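Local coordinates for extracellular solute-binding protein, family 1 (Trichodesmium erythraeum IMS101, PDB 6G7N) that binds ferric iron and probably delivers it, as the solute-binding component, to an ABC transporter for iron uptake, at residues L123-S136 against G164-D177. Sequence-based numbering, arbitrary orientation.
Sequences LAQNKWKGKIVIRS and GFVRNFARPPEGND
The side-chain amide of N168 reaches into the bend of the 3-10 segments 123-124 and 126-128, where its ND2 spends both hydrogens on backbone carbonyls: L123 O at 2.9 Å, nearly in the amide plane, and Q125 O, whose carbonyl plane ND2 approaches from above, on the face opposite W128 N. Asparagine suits the place, being short and bearing two N-H groups; with CG beside the backbone N (chi1 -71°), it lies against W128 CB. Were N168 an alanine, L123 O would probably lose this donor, Q125 O would keep W128 N alone of the two, and residues 123-128 would be freer to shift. N168 O also accepts from I132 N at 3.2 Å and, weakly, from K131 N. I132 O takes a nearly straight bond from A170 N (2.7 Å, 172°), completing a single beta bridge between I132 and F169. Water 2 joins G130 N to R167 O and F169 O; glycine fits here, phi being positive (77°) in the type II turn W128-K131.

Apolar side chains gather round the F165 ring, I132 CD1 and L123 CB obliquely and I134 CD1 at its edge, 3.8 Å from CZ; the branched I134 also sends CG2 to F169 CE1. Water 3 links I134 N to R171 O, and water 5 S136 N to G175 O. R135 lays its guanidinium over N176 CA, its long chain, bent at chi3, letting NH1 make a weak salt bridge to D177 OD1 at 3.4 Å. That oxygen also receives water 4, held by R135 N, while D177 OD2 pairs with R103 and N195 N.

The contact thus joins the short strand 132-133, parallel to 191-195, to the chain linking helix 140-167 with helix 177-186. V133 packs on the latter helix, F165 stacks with W161, and R135 lies beside the iron ligand Y141.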
ATOM      1  N   LEU A 123     -16.236   3.438  12.643  1.00 11.44           N
ATOM      2  CA  LEU A 123     -16.906   2.542  11.701  1.00 12.41           C
ATOM      3  C   LEU A 123     -17.546   1.324  12.356  1.00 12.57           C
ATOM      4  O   LEU A 123     -18.350   0.643  11.711  1.00 13.68           O
ATOM      5  CB  LEU A 123     -15.935   2.094  10.606  1.00 13.06           C
ATOM      6  CG  LEU A 123     -15.318   3.260   9.836  1.00 14.75           C
ATOM      7  CD1 LEU A 123     -14.354   2.721   8.796  1.00 19.02           C
ATOM      8  CD2 LEU A 123     -16.415   4.108   9.205  1.00 18.71           C
ATOM      9  N   ALA A 124     -17.245   1.075  13.634  1.00 12.29           N
ATOM     10  CA  ALA A 124     -17.912   0.004  14.381  1.00 12.95           C
ATOM     11  C   ALA A 124     -19.205   0.435  15.044  1.00 13.29           C
ATOM     12  O   ALA A 124     -19.874  -0.408  15.638  1.00 15.91           O
ATOM     13  CB  ALA A 124     -16.943  -0.562  15.437  1.00 14.24           C
ATOM     14  N   GLN A 125     -19.560   1.706  14.959  1.00 12.90           N
ATOM     15  CA  GLN A 125     -20.766   2.211  15.601  1.00 14.45           C
ATOM     16  C   GLN A 125     -22.014   1.701  14.882  1.00 14.22           C
ATOM     17  O   GLN A 125     -22.024   1.492  13.650  1.00 13.87           O
ATOM     18  CB  GLN A 125     -20.740   3.729  15.610  1.00 15.24           C
ATOM     19  CG  GLN A 125     -19.667   4.337  16.501  1.00 17.41           C
ATOM     20  CD  GLN A 125     -19.958   4.165  17.991  1.00 22.35           C
ATOM     21  OE1 GLN A 125     -21.100   4.100  18.414  1.00 25.55           O
ATOM     22  NE2 GLN A 125     -18.907   4.057  18.783  1.00 30.11           N
ATOM     23  N   ASN A 126     -23.093   1.552  15.648  1.00 15.71           N
ATOM     24  CA  ASN A 126     -24.372   1.005  15.160  0.50 17.04           C
ATOM     25  C   ASN A 126     -24.970   1.792  13.996  1.00 15.59           C
ATOM     26  O   ASN A 126     -25.712   1.218  13.176  1.00 17.48           O
ATOM     27  CB  ASN A 126     -25.433   0.967  16.285  0.50 20.68           C
ATOM     28  CG  ASN A 126     -25.070   0.047  17.450  0.50 25.05           C
ATOM     29  OD1 ASN A 126     -24.284  -0.881  17.307  0.50 32.13           O
ATOM     30  ND2 ASN A 126     -25.683   0.296  18.612  0.50 29.64           N
ATOM     31  N   LYS A 127     -24.710   3.096  13.940  1.00 16.09           N
ATOM     32  CA  LYS A 127     -25.236   3.929  12.876  1.00 16.66           C
ATOM     33  C   LYS A 127     -24.837   3.455  11.483  1.00 16.12           C
ATOM     34  O   LYS A 127     -25.520   3.774  10.514  1.00 17.65           O
ATOM     35  CB  LYS A 127     -24.837   5.396  13.070  1.00 17.82           C
ATOM     36  CG  LYS A 127     -23.337   5.615  12.986  1.00 18.12           C
ATOM     37  CD  LYS A 127     -22.927   6.999  13.462  1.00 18.64           C
ATOM     38  CE  LYS A 127     -21.414   7.096  13.517  1.00 19.91           C
ATOM     39  NZ  LYS A 127     -20.940   8.398  14.036  1.00 20.51           N
ATOM     40  N   TRP A 128     -23.756   2.682  11.349  1.00 14.03           N
ATOM     41  CA  TRP A 128     -23.319   2.188  10.046  1.00 13.65           C
ATOM     42  C   TRP A 128     -23.881   0.817   9.689  1.00 13.82           C
ATOM     43  O   TRP A 128     -23.488   0.247   8.663  1.00 13.88           O
ATOM     44  CB  TRP A 128     -21.783   2.201   9.959  1.00 14.13           C
ATOM     45  CG  TRP A 128     -21.196   3.551  10.105  1.00 14.22           C
ATOM     46  CD1 TRP A 128     -20.352   3.981  11.098  1.00 14.94           C
ATOM     47  CD2 TRP A 128     -21.365   4.661   9.223  1.00 15.28           C
ATOM     48  NE1 TRP A 128     -19.981   5.267  10.883  1.00 16.98           N
ATOM     49  CE2 TRP A 128     -20.580   5.731   9.747  1.00 16.47           C
ATOM     50  CE3 TRP A 128     -22.053   4.855   8.016  1.00 17.98           C
ATOM     51  CZ2 TRP A 128     -20.517   6.983   9.141  1.00 19.60           C
ATOM     52  CZ3 TRP A 128     -21.987   6.133   7.412  1.00 20.48           C
ATOM     53  CH2 TRP A 128     -21.213   7.163   7.980  1.00 20.79           C
ATOM     54  N   LYS A 129     -24.840   0.308  10.469  1.00 14.84           N
ATOM     55  CA  LYS A 129     -25.366  -1.034  10.193  1.00 14.36           C
ATOM     56  C   LYS A 129     -25.954  -1.102   8.786  1.00 13.95           C
ATOM     57  O   LYS A 129     -26.734  -0.229   8.402  1.00 14.82           O
ATOM     58  CB  LYS A 129     -26.401  -1.456  11.241  1.00 16.59           C
ATOM     59  CG  LYS A 129     -26.679  -2.963  11.224  1.00 19.92           C
ATOM     60  CD  LYS A 129     -27.543  -3.389  12.385  1.00 21.55           C
ATOM     61  CE  LYS A 129     -27.464  -4.891  12.597  1.00 24.88           C
ATOM     62  NZ  LYS A 129     -28.118  -5.653  11.520  1.00 25.34           N
ATOM     63  N   GLY A 130     -25.561  -2.136   8.038  1.00 13.70           N
ATOM     64  CA  GLY A 130     -26.067  -2.342   6.682  1.00 14.71           C
ATOM     65  C   GLY A 130     -25.438  -1.435   5.642  1.00 14.47           C
ATOM     66  O   GLY A 130     -25.906  -1.450   4.505  1.00 16.40           O
ATOM     67  N   LYS A 131     -24.394  -0.673   6.008  1.00 13.54           N
ATOM     68  CA  LYS A 131     -23.906   0.413   5.141  1.00 14.16           C
ATOM     69  C   LYS A 131     -22.483   0.256   4.628  1.00 13.06           C
ATOM     70  O   LYS A 131     -22.108   1.043   3.765  1.00 14.20           O
ATOM     71  CB  LYS A 131     -24.067   1.781   5.830  1.00 15.42           C
ATOM     72  CG  LYS A 131     -25.541   2.118   6.057  1.00 18.91           C
ATOM     73  CD  LYS A 131     -25.804   3.437   6.737  1.00 22.30           C
ATOM     74  CE  LYS A 131     -27.310   3.728   6.728  1.00 27.80           C
ATOM     75  NZ  LYS A 131     -27.629   5.127   7.131  1.00 35.61           N
ATOM     76  N   ILE A 132     -21.723  -0.726   5.130  1.00 12.16           N
ATOM     77  CA  ILE A 132     -20.277  -0.774   4.826  1.00 12.05           C
ATOM     78  C   ILE A 132     -19.989  -1.868   3.818  1.00 12.49           C
ATOM     79  O   ILE A 132     -20.459  -3.002   3.957  1.00 13.23           O
ATOM     80  CB  ILE A 132     -19.449  -1.028   6.094  1.00 12.74           C
ATOM     81  CG1 ILE A 132     -19.743   0.049   7.118  1.00 13.03           C
ATOM     82  CG2 ILE A 132     -17.954  -1.085   5.767  1.00 13.89           C
ATOM     83  CD1 ILE A 132     -18.894   0.042   8.362  1.00 13.69           C
ATOM     84  N   VAL A 133     -19.179  -1.551   2.800  1.00 11.92           N
ATOM     85  CA  VAL A 133     -18.633  -2.568   1.896  1.00 12.57           C
ATOM     86  C   VAL A 133     -17.093  -2.584   2.017  1.00 12.96           C
ATOM     87  O   VAL A 133     -16.428  -1.543   2.058  1.00 13.97           O
ATOM     88  CB  VAL A 133     -19.098  -2.388   0.437  1.00 13.09           C
ATOM     89  CG1 VAL A 133     -20.584  -2.722   0.287  1.00 15.07           C
ATOM     90  CG2 VAL A 133     -18.800  -1.019  -0.105  1.00 13.90           C
ATOM     91  N   ILE A 134     -16.545  -3.791   2.046  1.00 12.44           N
ATOM     92  CA  ILE A 134     -15.102  -3.985   2.107  1.00 12.01           C
ATOM     93  C   ILE A 134     -14.807  -5.389   1.559  1.00 11.42           C
ATOM     94  O   ILE A 134     -15.629  -6.303   1.655  1.00 12.98           O
ATOM     95  CB  ILE A 134     -14.555  -3.791   3.546  1.00 12.40           C
ATOM     96  CG1 ILE A 134     -13.014  -3.737   3.576  1.00 12.80           C
ATOM     97  CG2 ILE A 134     -15.058  -4.883   4.484  1.00 14.96           C
ATOM     98  CD1 ILE A 134     -12.453  -3.242   4.900  1.00 13.08           C
ATOM     99  N   ARG A 135     -13.612  -5.550   0.992  1.00 11.75           N
ATOM    100  CA  ARG A 135     -13.197  -6.842   0.442  1.00 11.71           C
ATOM    101  C   ARG A 135     -12.797  -7.827   1.536  1.00 11.90           C
ATOM    102  O   ARG A 135     -12.796  -7.505   2.742  1.00 12.09           O
ATOM    103  CB  ARG A 135     -12.073  -6.634  -0.569  1.00 12.41           C
ATOM    104  CG  ARG A 135     -10.735  -6.301   0.037  1.00 12.54           C
ATOM    105  CD  ARG A 135      -9.762  -5.843  -0.987  1.00 12.67           C
ATOM    106  NE  ARG A 135      -9.373  -6.858  -1.944  1.00 13.40           N
ATOM    107  CZ  ARG A 135      -8.543  -6.613  -2.964  1.00 14.56           C
ATOM    108  NH1 ARG A 135      -8.055  -5.383  -3.156  1.00 15.23           N
ATOM    109  NH2 ARG A 135      -8.225  -7.587  -3.798  1.00 16.34           N
ATOM    110  N   SER A 136     -12.456  -9.034   1.103  1.00 12.25           N
ATOM    111  CA  SER A 136     -12.211 -10.152   2.015  1.00 12.66           C
ATOM    112  C   SER A 136     -11.001  -9.957   2.923  1.00 13.06           C
ATOM    113  O   SER A 136     -10.129  -9.118   2.709  1.00 13.34           O
ATOM    114  CB  SER A 136     -12.036 -11.426   1.242  1.00 15.22           C
ATOM    115  OG  SER A 136     -10.714 -11.555   0.803  1.00 17.97           O
ATOM    116  N   GLY A 164     -18.022  -5.189  15.797  1.00 13.19           N
ATOM    117  CA  GLY A 164     -18.991  -4.163  15.381  1.00 13.37           C
ATOM    118  C   GLY A 164     -18.852  -3.820  13.910  1.00 13.22           C
ATOM    119  O   GLY A 164     -19.843  -3.623  13.221  1.00 14.85           O
ATOM    120  N   PHE A 165     -17.608  -3.737  13.424  1.00 12.03           N
ATOM    121  CA  PHE A 165     -17.354  -3.448  12.019  1.00 11.59           C
ATOM    122  C   PHE A 165     -17.970  -4.491  11.103  1.00 11.61           C
ATOM    123  O   PHE A 165     -18.693  -4.179  10.154  1.00 12.84           O
ATOM    124  CB  PHE A 165     -15.832  -3.321  11.834  1.00 11.56           C
ATOM    125  CG  PHE A 165     -15.399  -2.934  10.454  1.00 11.37           C
ATOM    126  CD1 PHE A 165     -15.715  -1.696   9.952  1.00 11.95           C
ATOM    127  CD2 PHE A 165     -14.658  -3.782   9.678  1.00 12.56           C
ATOM    128  CE1 PHE A 165     -15.276  -1.308   8.702  1.00 12.73           C
ATOM    129  CE2 PHE A 165     -14.212  -3.394   8.412  1.00 13.49           C
ATOM    130  CZ  PHE A 165     -14.524  -2.146   7.936  1.00 12.81           C
ATOM    131  N   VAL A 166     -17.689  -5.759  11.384  1.00 12.39           N
ATOM    132  CA  VAL A 166     -18.225  -6.855  10.580  1.00 12.45           C
ATOM    133  C   VAL A 166     -19.761  -6.881  10.621  1.00 13.23           C
ATOM    134  O   VAL A 166     -20.425  -7.134   9.597  1.00 14.06           O
ATOM    135  CB  VAL A 166     -17.612  -8.186  10.996  1.00 14.03           C
ATOM    136  CG1 VAL A 166     -18.304  -9.369  10.351  1.00 16.82           C
ATOM    137  CG2 VAL A 166     -16.127  -8.213  10.681  1.00 15.89           C
ATOM    138  N   ARG A 167     -20.338  -6.584  11.788  0.50 13.50           N
ATOM    139  CA  ARG A 167     -21.791  -6.487  11.930  0.50 14.48           C
ATOM    140  C   ARG A 167     -22.402  -5.454  10.992  0.50 13.82           C
ATOM    141  O   ARG A 167     -23.579  -5.559  10.660  0.50 14.99           O
ATOM    142  CB  ARG A 167     -22.143  -6.165  13.394  0.50 15.80           C
ATOM    143  CG  ARG A 167     -23.572  -5.701  13.675  0.50 17.07           C
ATOM    144  CD  ARG A 167     -23.786  -5.515  15.176  0.50 17.54           C
ATOM    145  NE  ARG A 167     -25.175  -5.308  15.559  0.50 19.76           N
ATOM    146  CZ  ARG A 167     -25.743  -4.113  15.653  0.50 19.49           C
ATOM    147  NH1 ARG A 167     -25.049  -3.009  15.406  0.50 21.82           N
ATOM    148  NH2 ARG A 167     -27.004  -4.022  16.018  0.50 21.57           N
ATOM    149  N   ASN A 168     -21.606  -4.465  10.584  1.00 12.65           N
ATOM    150  CA  ASN A 168     -22.062  -3.387   9.731  1.00 12.57           C
ATOM    151  C   ASN A 168     -21.915  -3.660   8.225  1.00 12.16           C
ATOM    152  O   ASN A 168     -22.307  -2.806   7.427  1.00 13.81           O
ATOM    153  CB  ASN A 168     -21.333  -2.102  10.097  1.00 12.41           C
ATOM    154  CG  ASN A 168     -21.777  -1.545  11.431  1.00 12.58           C
ATOM    155  OD1 ASN A 168     -22.857  -1.874  11.903  1.00 14.83           O
ATOM    156  ND2 ASN A 168     -20.962  -0.665  12.014  1.00 13.81           N
ATOM    157  N   PHE A 169     -21.435  -4.834   7.830  1.00 12.11           N
ATOM    158  CA  PHE A 169     -21.263  -5.106   6.408  1.00 12.70           C
ATOM    159  C   PHE A 169     -22.613  -5.150   5.694  1.00 14.10           C
ATOM    160  O   PHE A 169     -23.563  -5.817   6.150  1.00 14.57           O
ATOM    161  CB  PHE A 169     -20.569  -6.439   6.176  1.00 13.60           C
ATOM    162  CG  PHE A 169     -19.109  -6.500   6.547  1.00 13.15           C
ATOM    163  CD1 PHE A 169     -18.373  -5.396   6.964  1.00 12.90           C
ATOM    164  CD2 PHE A 169     -18.463  -7.726   6.466  1.00 14.86           C
ATOM    165  CE1 PHE A 169     -17.033  -5.513   7.269  1.00 14.39           C
ATOM    166  CE2 PHE A 169     -17.124  -7.853   6.755  1.00 15.54           C
ATOM    167  CZ  PHE A 169     -16.409  -6.735   7.145  1.00 14.96           C
ATOM    168  N   ALA A 170     -22.707  -4.451   4.563  1.00 14.43           N
ATOM    169  CA  ALA A 170     -23.923  -4.453   3.740  1.00 14.78           C
ATOM    170  C   ALA A 170     -24.119  -5.769   2.996  1.00 15.26           C
ATOM    171  O   ALA A 170     -25.250  -6.141   2.676  1.00 17.96           O
ATOM    172  CB  ALA A 170     -23.856  -3.313   2.753  1.00 17.27           C
ATOM    173  N   ARG A 171     -23.026  -6.439   2.671  1.00 15.74           N
ATOM    174  CA  ARG A 171     -23.030  -7.689   1.941  1.00 16.22           C
ATOM    175  C   ARG A 171     -21.767  -8.451   2.342  1.00 15.07           C
ATOM    176  O   ARG A 171     -20.817  -7.832   2.840  1.00 14.71           O
ATOM    177  CB  ARG A 171     -23.047  -7.446   0.411  1.00 16.37           C
ATOM    178  CG  ARG A 171     -21.759  -6.840  -0.146  1.00 15.41           C
ATOM    179  CD  ARG A 171     -21.835  -6.616  -1.630  1.00 16.68           C
ATOM    180  NE  ARG A 171     -20.535  -6.304  -2.172  1.00 18.88           N
ATOM    181  CZ  ARG A 171     -20.307  -6.048  -3.461  1.00 19.73           C
ATOM    182  NH1 ARG A 171     -21.305  -6.044  -4.336  1.00 22.58           N
ATOM    183  NH2 ARG A 171     -19.074  -5.818  -3.883  1.00 23.63           N
ATOM    184  N   PRO A 172     -21.714  -9.759   2.080  1.00 15.34           N
ATOM    185  CA  PRO A 172     -20.459 -10.468   2.349  1.00 15.28           C
ATOM    186  C   PRO A 172     -19.351  -9.892   1.473  1.00 14.08           C
ATOM    187  O   PRO A 172     -19.583  -9.512   0.325  1.00 14.94           O
ATOM    188  CB  PRO A 172     -20.795 -11.912   1.943  1.00 17.61           C
ATOM    189  CG  PRO A 172     -22.268 -12.002   2.065  1.00 19.71           C
ATOM    190  CD  PRO A 172     -22.784 -10.668   1.636  1.00 17.65           C
ATOM    191  N   PRO A 173     -18.134  -9.790   1.999  1.00 14.20           N
ATOM    192  CA  PRO A 173     -17.012  -9.307   1.188  1.00 14.00           C
ATOM    193  C   PRO A 173     -16.964  -9.973  -0.190  1.00 14.69           C
ATOM    194  O   PRO A 173     -16.956 -11.201  -0.284  1.00 16.11           O
ATOM    195  CB  PRO A 173     -15.814  -9.684   2.040  1.00 15.64           C
ATOM    196  CG  PRO A 173     -16.317  -9.518   3.448  1.00 15.82           C
ATOM    197  CD  PRO A 173     -17.746 -10.033   3.405  1.00 15.24           C
ATOM    198  N   GLU A 174     -16.906  -9.143  -1.223  1.00 15.01           N
ATOM    199  CA  GLU A 174     -16.990  -9.603  -2.608  1.00 16.50           C
ATOM    200  C   GLU A 174     -16.220  -8.620  -3.469  1.00 16.24           C
ATOM    201  O   GLU A 174     -16.522  -7.429  -3.453  1.00 16.63           O
ATOM    202  CB  GLU A 174     -18.472  -9.678  -3.060  1.00 18.82           C
ATOM    203  CG  GLU A 174     -18.713  -9.961  -4.544  1.00 21.40           C
ATOM    204  CD  GLU A 174     -20.175  -9.905  -4.979  1.00 25.40           C
ATOM    205  OE1 GLU A 174     -21.094  -9.629  -4.149  1.00 28.53           O
ATOM    206  OE2 GLU A 174     -20.406 -10.135  -6.181  1.00 32.79           O
ATOM    207  N   GLY A 175     -15.280  -9.132  -4.269  1.00 14.67           N
ATOM    208  CA  GLY A 175     -14.561  -8.287  -5.215  1.00 13.71           C
ATOM    209  C   GLY A 175     -13.351  -7.573  -4.632  1.00 13.54           C
ATOM    210  O   GLY A 175     -13.041  -7.736  -3.446  1.00 14.61           O
ATOM    211  N   ASN A 176     -12.679  -6.790  -5.487  1.00 12.97           N
ATOM    212  CA  ASN A 176     -11.459  -6.084  -5.113  1.00 12.26           C
ATOM    213  C   ASN A 176     -11.764  -4.665  -4.630  1.00 11.99           C
ATOM    214  O   ASN A 176     -12.927  -4.331  -4.346  1.00 12.42           O
ATOM    215  CB  ASN A 176     -10.480  -6.148  -6.297  1.00 13.12           C
ATOM    216  CG  ASN A 176     -10.987  -5.455  -7.533  1.00 13.58           C
ATOM    217  OD1 ASN A 176     -11.933  -4.675  -7.481  1.00 13.90           O
ATOM    218  ND2 ASN A 176     -10.368  -5.762  -8.670  1.00 17.40           N
ATOM    219  N   ASP A 177     -10.744  -3.827  -4.449  1.00 11.54           N
ATOM    220  CA  ASP A 177     -10.992  -2.495  -3.912  1.00 10.98           C
ATOM    221  C   ASP A 177     -11.866  -1.662  -4.855  1.00 11.00           C
ATOM    222  O   ASP A 177     -12.749  -0.946  -4.431  1.00 12.38           O
ATOM    223  CB  ASP A 177      -9.685  -1.711  -3.630  1.00 11.14           C
ATOM    224  CG  ASP A 177      -9.112  -1.895  -2.227  1.00 11.52           C
ATOM    225  OD1 ASP A 177      -9.547  -2.823  -1.479  1.00 13.82           O
ATOM    226  OD2 ASP A 177      -8.220  -1.092  -1.874  1.00 11.09           O
TER
HETATM  227  O   HOH W   1     -25.330  -7.644  10.883  1.00 28.53           O
HETATM  228  O   HOH W   2     -24.881  -4.872   8.379  1.00 16.00           O
HETATM  229  O   HOH W   3     -18.541  -6.248   2.132  1.00 15.58           O
HETATM  230  O   HOH W   4     -11.866  -3.155   0.248  1.00 12.78           O
HETATM  231  O   HOH W   5     -13.117  -9.796  -1.646  1.00 17.99           O